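Local coordinates for uncharacterized protein AF_1796 (PDB 1VIM) that is of unknown function but probably binds a carbohydrate derivative and may act as a sugar-phosphate isomerase, at residues I32-L43 against M133-K141; I44-I53 against L69-V79. One frame throughout, in Å; residues are numbered along the deposited sequence.

Contact 1: I32-L43 against M133-K141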
loop_
_atom_site.group_PDB
_atom_site.type_symbol
_atom_site.label_atom_id
_atom_site.label_comp_id
_atom_site.label_asym_id
_atom_site.label_seq_id
_atom_site.Cartn_x
_atom_site.Cartn_y
_atom_site.Cartn_z
ATOM N N ILE A 32 16.475 17.346 -22.981
ATOM C CA ILE A 32 16.791 16.026 -22.434
ATOM C C ILE A 32 18.158 15.525 -22.904
ATOM O O ILE A 32 18.533 15.686 -24.078
ATOM C CB ILE A 32 15.662 15.034 -22.771
ATOM C CG1 ILE A 32 15.856 13.715 -22.015
ATOM C CG2 ILE A 32 15.513 14.819 -24.283
ATOM C CD1 ILE A 32 14.651 12.809 -22.113
ATOM N N ASP A 33 18.923 14.964 -21.971
ATOM C CA ASP A 33 20.243 14.440 -22.279
ATOM C C ASP A 33 20.111 13.005 -22.779
ATOM O O ASP A 33 19.884 12.068 -22.006
ATOM C CB ASP A 33 21.142 14.519 -21.049
ATOM C CG ASP A 33 22.570 14.099 -21.326
ATOM O OD1 ASP A 33 22.829 13.368 -22.308
ATOM O OD2 ASP A 33 23.509 14.446 -20.577
ATOM N N LEU A 34 20.238 12.844 -24.089
ATOM C CA LEU A 34 19.979 11.565 -24.745
ATOM C C LEU A 34 21.046 10.525 -24.408
ATOM O O LEU A 34 20.761 9.336 -24.376
ATOM C CB LEU A 34 19.862 11.749 -26.264
ATOM C CG LEU A 34 18.709 12.667 -26.687
ATOM C CD1 LEU A 34 18.757 12.983 -28.182
ATOM C CD2 LEU A 34 17.387 12.014 -26.329
ATOM N N GLU A 35 22.271 10.987 -24.151
ATOM C CA GLU A 35 23.374 10.110 -23.750
ATOM C C GLU A 35 23.015 9.470 -22.404
ATOM O O GLU A 35 23.168 8.262 -22.194
ATOM C CB GLU A 35 24.677 10.918 -23.613
ATOM C CG GLU A 35 25.308 11.351 -24.925
ATOM C CD GLU A 35 26.506 12.274 -24.733
ATOM O OE1 GLU A 35 27.480 11.869 -24.058
ATOM O OE2 GLU A 35 26.473 13.410 -25.257
ATOM N N THR A 36 22.510 10.295 -21.490
ATOM C CA THR A 36 22.126 9.807 -20.186
ATOM C C THR A 36 20.933 8.841 -20.260
ATOM O O THR A 36 20.909 7.837 -19.569
ATOM C CB THR A 36 21.840 10.986 -19.248
ATOM O OG1 THR A 36 22.994 11.847 -19.244
ATOM C CG2 THR A 36 21.780 10.504 -17.847
ATOM N N VAL A 37 19.975 9.120 -21.130
ATOM C CA VAL A 37 18.889 8.189 -21.354
ATOM C C VAL A 37 19.467 6.826 -21.761
ATOM O O VAL A 37 19.067 5.806 -21.221
ATOM C CB VAL A 37 17.934 8.700 -22.437
ATOM C CG1 VAL A 37 16.950 7.606 -22.858
ATOM C CG2 VAL A 37 17.203 9.962 -21.941
ATOM N N GLY A 38 20.411 6.812 -22.705
ATOM C CA GLY A 38 21.025 5.557 -23.105
ATOM C C GLY A 38 21.702 4.816 -21.959
ATOM O O GLY A 38 21.601 3.576 -21.869
ATOM N N GLU A 39 22.408 5.555 -21.091
ATOM C CA GLU A 39 23.105 4.956 -19.937
ATOM C C GLU A 39 22.092 4.352 -18.959
ATOM O O GLU A 39 22.311 3.274 -18.389
ATOM C CB GLU A 39 23.974 5.991 -19.207
ATOM C CG GLU A 39 25.179 6.455 -20.012
ATOM C CD GLU A 39 25.780 7.738 -19.470
ATOM O OE1 GLU A 39 25.326 8.224 -18.403
ATOM O OE2 GLU A 39 26.716 8.267 -20.122
ATOM N N MET A 40 20.987 5.062 -18.751
ATOM C CA MET A 40 19.919 4.544 -17.883
ATOM C C MET A 40 19.316 3.256 -18.439
ATOM O O MET A 40 19.152 2.271 -17.711
ATOM C CB MET A 40 18.828 5.609 -17.674
ATOM C CG MET A 40 17.645 5.119 -16.849
ATOM S SD MET A 40 16.555 6.490 -16.428
ATOM C CE MET A 40 15.341 5.642 -15.382
ATOM N N ILE A 41 19.008 3.248 -19.741
ATOM C CA ILE A 41 18.504 2.026 -20.378
ATOM C C ILE A 41 19.502 0.880 -20.238
ATOM O O ILE A 41 19.130 -0.245 -19.911
ATOM C CB ILE A 41 18.165 2.271 -21.867
ATOM C CG1 ILE A 41 16.942 3.179 -21.940
ATOM C CG2 ILE A 41 17.860 0.944 -22.606
ATOM C CD1 ILE A 41 16.621 3.681 -23.345
ATOM N N LYS A 42 20.784 1.166 -20.484
ATOM C CA LYS A 42 21.816 0.152 -20.359
ATOM C C LYS A 42 21.864 -0.477 -18.953
ATOM O O LYS A 42 21.952 -1.709 -18.828
ATOM C CB LYS A 42 23.188 0.727 -20.730
ATOM C CG LYS A 42 24.323 -0.278 -20.637
ATOM N N LEU A 43 21.788 0.350 -17.899
ATOM C CA LEU A 43 21.789 -0.201 -16.535
ATOM C C LEU A 43 20.532 -1.017 -16.246
ATOM O O LEU A 43 20.596 -2.081 -15.611
ATOM C CB LEU A 43 21.961 0.881 -15.464
ATOM C CG LEU A 43 23.311 1.582 -15.330
ATOM C CD1 LEU A 43 23.356 2.339 -14.013
ATOM C CD2 LEU A 43 24.445 0.576 -15.376
ATOM N N MET A 133 25.589 10.169 -5.249
ATOM C CA MET A 133 25.749 8.736 -5.047
ATOM C C MET A 133 25.506 7.904 -6.305
ATOM O O MET A 133 25.815 6.713 -6.321
ATOM C CB MET A 133 24.742 8.248 -3.988
ATOM C CG MET A 133 25.156 8.549 -2.561
ATOM S SD MET A 133 24.045 7.763 -1.375
ATOM C CE MET A 133 22.637 8.731 -1.596
ATOM N N ALA A 134 24.955 8.516 -7.343
ATOM C CA ALA A 134 24.359 7.749 -8.434
ATOM C C ALA A 134 25.360 7.380 -9.494
ATOM O O ALA A 134 26.288 8.134 -9.781
ATOM C CB ALA A 134 23.252 8.546 -9.071
ATOM N N ASP A 135 25.156 6.219 -10.092
ATOM C CA ASP A 135 25.922 5.846 -11.266
ATOM C C ASP A 135 25.480 6.594 -12.507
ATOM O O ASP A 135 26.310 6.884 -13.400
ATOM C CB ASP A 135 25.816 4.335 -11.466
ATOM C CG ASP A 135 26.410 3.595 -10.320
ATOM O OD1 ASP A 135 25.689 3.252 -9.366
ATOM O OD2 ASP A 135 27.635 3.316 -10.266
ATOM N N VAL A 136 24.182 6.891 -12.592
ATOM C CA VAL A 136 23.594 7.644 -13.688
ATOM C C VAL A 136 22.662 8.657 -13.047
ATOM O O VAL A 136 21.814 8.302 -12.203
ATOM C CB VAL A 136 22.775 6.739 -14.648
ATOM C CG1 VAL A 136 22.035 7.557 -15.665
ATOM C CG2 VAL A 136 23.690 5.723 -15.342
ATOM N N VAL A 137 22.854 9.917 -13.406
ATOM C CA VAL A 137 22.038 11.017 -12.907
ATOM C C VAL A 137 21.167 11.473 -14.070
ATOM O O VAL A 137 21.667 12.088 -15.026
ATOM C CB VAL A 137 22.919 12.171 -12.396
ATOM C CG1 VAL A 137 22.067 13.347 -11.928
ATOM C CG2 VAL A 137 23.869 11.662 -11.312
ATOM N N MET A 138 19.882 11.122 -14.013
ATOM C CA MET A 138 18.946 11.445 -15.062
ATOM C C MET A 138 18.200 12.706 -14.663
ATOM O O MET A 138 17.305 12.674 -13.806
ATOM C CB MET A 138 18.024 10.239 -15.292
ATOM C CG MET A 138 17.038 10.380 -16.419
ATOM S SD MET A 138 17.850 10.349 -18.059
ATOM C CE MET A 138 17.430 11.929 -18.617
ATOM N N VAL A 139 18.633 13.837 -15.221
ATOM C CA VAL A 139 18.113 15.119 -14.784
ATOM C C VAL A 139 16.814 15.426 -15.481
ATOM O O VAL A 139 16.733 15.472 -16.706
ATOM C CB VAL A 139 19.123 16.240 -15.031
ATOM C CG1 VAL A 139 18.545 17.562 -14.554
ATOM C CG2 VAL A 139 20.425 15.932 -14.295
ATOM N N VAL A 140 15.773 15.578 -14.676
ATOM C CA VAL A 140 14.459 15.983 -15.135
ATOM C C VAL A 140 14.077 17.138 -14.242
ATOM O O VAL A 140 13.838 16.946 -13.059
ATOM C CB VAL A 140 13.421 14.821 -15.010
ATOM C CG1 VAL A 140 12.081 15.265 -15.484
ATOM C CG2 VAL A 140 13.902 13.580 -15.831
ATOM N N LYS A 141 14.083 18.348 -14.788
ATOM C CA LYS A 141 13.824 19.561 -13.975
ATOM C C LYS A 141 12.378 19.718 -13.588
ATOM O O LYS A 141 11.486 19.381 -14.364
ATOM C CB LYS A 141 14.162 20.824 -14.774
ATOM C CG LYS A 141 15.529 20.859 -15.373
ATOM C CD LYS A 141 16.592 20.852 -14.283
ATOM C CE LYS A 141 16.706 22.196 -13.594
ATOM N NZ LYS A 141 17.286 22.084 -12.217
HETATM O O HOH W 1 18.558 15.389 -18.996
HETATM O O HOH W 2 26.955 6.619 -16.259
#
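Helix 34-46 packs here, mainly through apolar side chains, on strand 136-139, the outermost strand at one end of the parallel sheet. The short axes approach to 8.3 Å and their directions differ by 129°, with T36 over M138 and M40 over V136. V136 and M138 carry most of the strand's share. The two methyls of V136 divide their work: CG1 slides alongside T36, whose CG2 lies 3.7 Å away, while CG2 meets L43 CD1 at 3.7 Å and E39 CB. M138 reaches the helix by bending. Its CG stands opposite the backbone N (chi1 -176°), but bends at chi2 (70°) and again at chi3 bring SD and then CE to the start of the helix, where CE rests 3.9 Å from V37 CG2 and 4.1 Å from I32 CG1. The extended chain of M40 crosses that of M138 at about a right angle, its SD touching M138 CG. T36 CG2 also sits over the backbone, 3.2 Å from V137 O. No direct hydrogen bond joins the segments; water bridges them near both ends. One water accepts from D33 N and donates to V139 O, and the other donates to D135 O and, weakly, to E39 OE1. D33 is the N-cap of the helix, its OD1 taking T36 N from above the carboxylate plane. F169 of helix 160-181 touches both I32 and M138, and L14 of the second subunit packs on I32 and V37. This helix-on-sheet layering belongs to the three-layer alpha/beta/alpha sandwich of the SIS domain.

Contact 2: I44-I53 against L69-V79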
loop_
_atom_site.group_PDB
_atom_site.type_symbol
_atom_site.label_atom_id
_atom_site.label_comp_id
_atom_site.label_asym_id
_atom_site.label_seq_id
_atom_site.Cartn_x
_atom_site.Cartn_y
_atom_site.Cartn_z
ATOM N N ILE A 44 19.371 -0.523 -16.677
ATOM C CA ILE A 44 18.139 -1.297 -16.506
ATOM C C ILE A 44 18.238 -2.665 -17.202
ATOM O O ILE A 44 17.841 -3.692 -16.656
ATOM C CB ILE A 44 16.905 -0.475 -17.007
ATOM C CG1 ILE A 44 16.564 0.621 -15.985
ATOM C CG2 ILE A 44 15.685 -1.388 -17.235
ATOM C CD1 ILE A 44 15.586 1.708 -16.560
ATOM N N ASP A 45 18.804 -2.675 -18.407
ATOM C CA ASP A 45 18.911 -3.901 -19.188
ATOM C C ASP A 45 19.948 -4.876 -18.637
ATOM O O ASP A 45 19.770 -6.080 -18.776
ATOM C CB ASP A 45 19.324 -3.567 -20.617
ATOM C CG ASP A 45 18.165 -3.331 -21.517
ATOM O OD1 ASP A 45 17.017 -3.780 -21.227
ATOM O OD2 ASP A 45 18.335 -2.685 -22.571
ATOM N N SER A 46 21.002 -4.353 -18.012
ATOM C CA SER A 46 22.130 -5.197 -17.592
ATOM C C SER A 46 22.029 -5.686 -16.144
ATOM O O SER A 46 22.721 -6.601 -15.726
ATOM C CB SER A 46 23.465 -4.488 -17.803
ATOM O OG SER A 46 23.520 -3.941 -19.101
ATOM N N ALA A 47 21.162 -5.070 -15.358
ATOM C CA ALA A 47 20.973 -5.471 -13.983
ATOM C C ALA A 47 20.353 -6.865 -13.894
ATOM O O ALA A 47 19.579 -7.280 -14.764
ATOM C CB ALA A 47 20.061 -4.483 -13.332
ATOM N N ARG A 48 20.638 -7.560 -12.811
ATOM C CA ARG A 48 19.905 -8.779 -12.504
ATOM C C ARG A 48 18.424 -8.483 -12.292
ATOM O O ARG A 48 17.564 -9.133 -12.875
ATOM C CB ARG A 48 20.496 -9.395 -11.255
ATOM C CG ARG A 48 19.778 -10.631 -10.766
ATOM C CD ARG A 48 20.314 -11.172 -9.426
ATOM N NE ARG A 48 19.767 -10.359 -8.347
ATOM C CZ ARG A 48 19.230 -10.824 -7.227
ATOM N NH1 ARG A 48 19.221 -12.138 -6.949
ATOM N NH2 ARG A 48 18.686 -9.948 -6.374
ATOM N N SER A 49 18.138 -7.495 -11.442
ATOM C CA SER A 49 16.772 -7.040 -11.222
ATOM C C SER A 49 16.789 -5.571 -10.867
ATOM O O SER A 49 17.834 -5.024 -10.525
ATOM C CB SER A 49 16.051 -7.825 -10.137
ATOM O OG SER A 49 16.303 -9.203 -10.131
ATOM N N ILE A 50 15.630 -4.935 -11.021
ATOM C CA ILE A 50 15.478 -3.504 -10.849
ATOM C C ILE A 50 14.614 -3.282 -9.621
ATOM O O ILE A 50 13.569 -3.918 -9.453
ATOM C CB ILE A 50 14.812 -2.860 -12.095
ATOM C CG1 ILE A 50 15.640 -3.182 -13.349
ATOM C CG2 ILE A 50 14.640 -1.347 -11.897
ATOM C CD1 ILE A 50 14.835 -3.802 -14.461
ATOM N N PHE A 51 15.073 -2.372 -8.769
ATOM C CA PHE A 51 14.309 -1.964 -7.608
ATOM C C PHE A 51 13.988 -0.494 -7.774
ATOM O O PHE A 51 14.853 0.268 -8.264
ATOM C CB PHE A 51 15.135 -2.156 -6.335
ATOM C CG PHE A 51 15.384 -3.603 -5.956
ATOM C CD1 PHE A 51 16.184 -4.445 -6.739
ATOM C CD2 PHE A 51 14.860 -4.121 -4.773
ATOM C CE1 PHE A 51 16.401 -5.771 -6.368
ATOM C CE2 PHE A 51 15.105 -5.425 -4.385
ATOM C CZ PHE A 51 15.849 -6.255 -5.179
ATOM N N VAL A 52 12.788 -0.066 -7.367
ATOM C CA VAL A 52 12.428 1.353 -7.492
ATOM C C VAL A 52 12.011 1.928 -6.152
ATOM O O VAL A 52 11.463 1.206 -5.291
ATOM C CB VAL A 52 11.320 1.613 -8.525
ATOM C CG1 VAL A 52 11.675 0.965 -9.852
ATOM C CG2 VAL A 52 9.970 1.153 -7.986
ATOM N N ILE A 53 12.259 3.228 -5.959
ATOM C CA ILE A 53 11.830 3.885 -4.721
ATOM C C ILE A 53 11.531 5.347 -4.956
ATOM O O ILE A 53 12.259 6.023 -5.691
ATOM C CB ILE A 53 12.873 3.726 -3.579
ATOM C CG1 ILE A 53 12.341 4.350 -2.272
ATOM C CG2 ILE A 53 14.223 4.368 -3.960
ATOM C CD1 ILE A 53 13.191 4.054 -1.079
ATOM N N LEU A 69 7.709 -1.555 -16.222
ATOM C CA LEU A 69 8.883 -2.416 -16.418
ATOM C C LEU A 69 8.476 -3.879 -16.310
ATOM O O LEU A 69 8.994 -4.718 -17.049
ATOM C CB LEU A 69 10.008 -2.081 -15.417
ATOM C CG LEU A 69 10.733 -0.744 -15.613
ATOM C CD1 LEU A 69 11.727 -0.573 -14.489
ATOM C CD2 LEU A 69 11.401 -0.645 -16.987
ATOM N N MET A 70 7.557 -4.197 -15.399
ATOM C CA MET A 70 7.063 -5.564 -15.296
ATOM C C MET A 70 6.361 -5.954 -16.607
ATOM O O MET A 70 6.588 -7.041 -17.153
ATOM C CB MET A 70 6.183 -5.726 -14.048
ATOM C CG MET A 70 5.590 -7.148 -13.895
ATOM S SD MET A 70 4.095 -7.460 -14.824
ATOM C CE MET A 70 2.896 -6.370 -13.926
ATOM N N HIS A 71 5.545 -5.059 -17.137
ATOM C CA HIS A 71 4.874 -5.307 -18.421
ATOM C C HIS A 71 5.849 -5.589 -19.547
ATOM O O HIS A 71 5.521 -6.403 -20.421
ATOM C CB HIS A 71 3.954 -4.149 -18.822
ATOM C CG HIS A 71 2.827 -3.921 -17.859
ATOM N ND1 HIS A 71 2.142 -2.728 -17.775
ATOM C CD2 HIS A 71 2.260 -4.740 -16.932
ATOM C CE1 HIS A 71 1.216 -2.816 -16.828
ATOM N NE2 HIS A 71 1.281 -4.022 -16.289
ATOM N N LEU A 72 7.005 -4.935 -19.523
ATOM C CA LEU A 72 8.050 -5.110 -20.535
ATOM C C LEU A 72 8.850 -6.398 -20.355
ATOM O O LEU A 72 9.693 -6.731 -21.228
ATOM C CB LEU A 72 8.999 -3.903 -20.524
ATOM C CG LEU A 72 8.375 -2.556 -20.904
ATOM C CD1 LEU A 72 9.388 -1.435 -20.673
ATOM C CD2 LEU A 72 7.957 -2.561 -22.332
ATOM N N GLY A 73 8.633 -7.095 -19.240
ATOM C CA GLY A 73 9.281 -8.379 -18.998
ATOM C C GLY A 73 10.494 -8.329 -18.095
ATOM O O GLY A 73 11.172 -9.347 -17.935
ATOM N N TYR A 74 10.750 -7.183 -17.454
ATOM C CA TYR A 74 11.851 -7.117 -16.495
ATOM C C TYR A 74 11.459 -7.738 -15.159
ATOM O O TYR A 74 10.264 -7.799 -14.801
ATOM C CB TYR A 74 12.299 -5.666 -16.242
ATOM C CG TYR A 74 12.937 -4.998 -17.439
ATOM C CD1 TYR A 74 14.261 -5.258 -17.765
ATOM C CD2 TYR A 74 12.218 -4.124 -18.243
ATOM C CE1 TYR A 74 14.856 -4.664 -18.871
ATOM C CE2 TYR A 74 12.807 -3.506 -19.354
ATOM C CZ TYR A 74 14.124 -3.785 -19.651
ATOM O OH TYR A 74 14.717 -3.175 -20.736
ATOM N N THR A 75 12.471 -8.133 -14.401
ATOM C CA THR A 75 12.293 -8.529 -13.018
ATOM C C THR A 75 12.467 -7.262 -12.179
ATOM O O THR A 75 13.549 -6.673 -12.120
ATOM C CB THR A 75 13.335 -9.569 -12.618
ATOM O OG1 THR A 75 13.125 -10.738 -13.430
ATOM C CG2 THR A 75 13.101 -10.038 -11.202
ATOM N N VAL A 76 11.382 -6.840 -11.549
ATOM C CA VAL A 76 11.339 -5.518 -10.930
ATOM C C VAL A 76 10.574 -5.576 -9.613
ATOM O O VAL A 76 9.634 -6.341 -9.457
ATOM C CB VAL A 76 10.748 -4.460 -11.905
ATOM C CG1 VAL A 76 9.379 -4.856 -12.390
ATOM C CG2 VAL A 76 10.758 -3.054 -11.327
ATOM N N TYR A 77 10.975 -4.709 -8.689
ATOM C CA TYR A 77 10.354 -4.630 -7.355
ATOM C C TYR A 77 10.292 -3.197 -6.915
ATOM O O TYR A 77 11.086 -2.361 -7.335
ATOM C CB TYR A 77 11.186 -5.392 -6.324
ATOM C CG TYR A 77 11.508 -6.788 -6.736
ATOM C CD1 TYR A 77 10.555 -7.792 -6.664
ATOM C CD2 TYR A 77 12.801 -7.101 -7.206
ATOM C CE1 TYR A 77 10.929 -9.139 -7.088
ATOM C CE2 TYR A 77 13.142 -8.369 -7.600
ATOM C CZ TYR A 77 12.228 -9.342 -7.555
ATOM O OH TYR A 77 12.736 -10.584 -7.941
ATOM N N VAL A 78 9.374 -2.959 -5.982
ATOM C CA VAL A 78 9.283 -1.667 -5.294
ATOM C C VAL A 78 9.847 -1.830 -3.883
ATOM O O VAL A 78 9.413 -2.714 -3.118
ATOM C CB VAL A 78 7.817 -1.243 -5.179
ATOM C CG1 VAL A 78 7.695 0.117 -4.457
ATOM C CG2 VAL A 78 7.183 -1.160 -6.541
ATOM N N VAL A 79 10.790 -0.967 -3.510
ATOM C CA VAL A 79 11.387 -1.051 -2.174
ATOM C C VAL A 79 10.315 -0.936 -1.106
ATOM O O VAL A 79 9.430 -0.083 -1.195
ATOM C CB VAL A 79 12.487 0.030 -1.954
ATOM C CG1 VAL A 79 12.991 0.017 -0.500
ATOM C CG2 VAL A 79 13.633 -0.176 -2.924
HETATM O O HOH W 3 15.329 -7.782 -15.119
HETATM O O HOH W 4 15.593 -10.788 -8.134
#
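Strands 50-53 and 76-78 pair in parallel, and the helix ends beside them close over one side of the pair. The backbone ladder has four hydrogen bonds: I50 N to T75 O, Y77 N to I50 O (2.8 Å), V52 N to Y77 O, and V79 N to V52 O (2.9 Å, 173° at the hydrogen). CA-H...O contacts from V76 to I50 O and from F51 to Y77 O reinforce it.

Apolar contacts line both faces. On the I50 and V52 face, I50 CD1 reaches Y74 CB at 3.6 Å, its CG2 meets L69 CD1, and V52 CG2 touches V78 CG2. On the other face F51 and Y77 lie obliquely, planes 50° apart, with Y77 CD2 over the rim of the F51 ring, 3.8 Å from F51 CZ.

I44 CG2, trans to its backbone N, makes a CH-pi contact over the Y74 ring face, 3.9 Å from the centroid. At the ring's edge, Y74 OH and D45 OD1 are modelled 2.4 Å apart, so short that the bond's exact length is doubtful. K181 adds a cation-pi contact.

In the S49 conformer given, a water lies between S49 OG and Y77 OH; another accepts from T75 N.

The ladder thus holds the strands in parallel while side chains make both faces apolar, with polar links near the strands' N-terminal ends and the end of helix 34-46.

How the contacts relate
Contact 1 and contact 2 adjoin in sequence at L43 and I44, within helix 34-46, and their centres lie 16 Å apart. The first part of this helix rests on strand 136-139, while its last turn meets L69 of helix 56-71 and Y74, just before strand 76-78. In the sheet order 76-78, 50-53, 92-96, 118-123, 136-139, these are the two outermost strands within the chain, so the helix runs from one outermost strand to the approach of the other. Contact 2 belongs to the beta-alpha-beta unit formed with helix 56-71. A formic acid molecule, probably from the crystallisation liquor, lies about 4 Å from the F51 side chain in contact 2 and may mark a pocket.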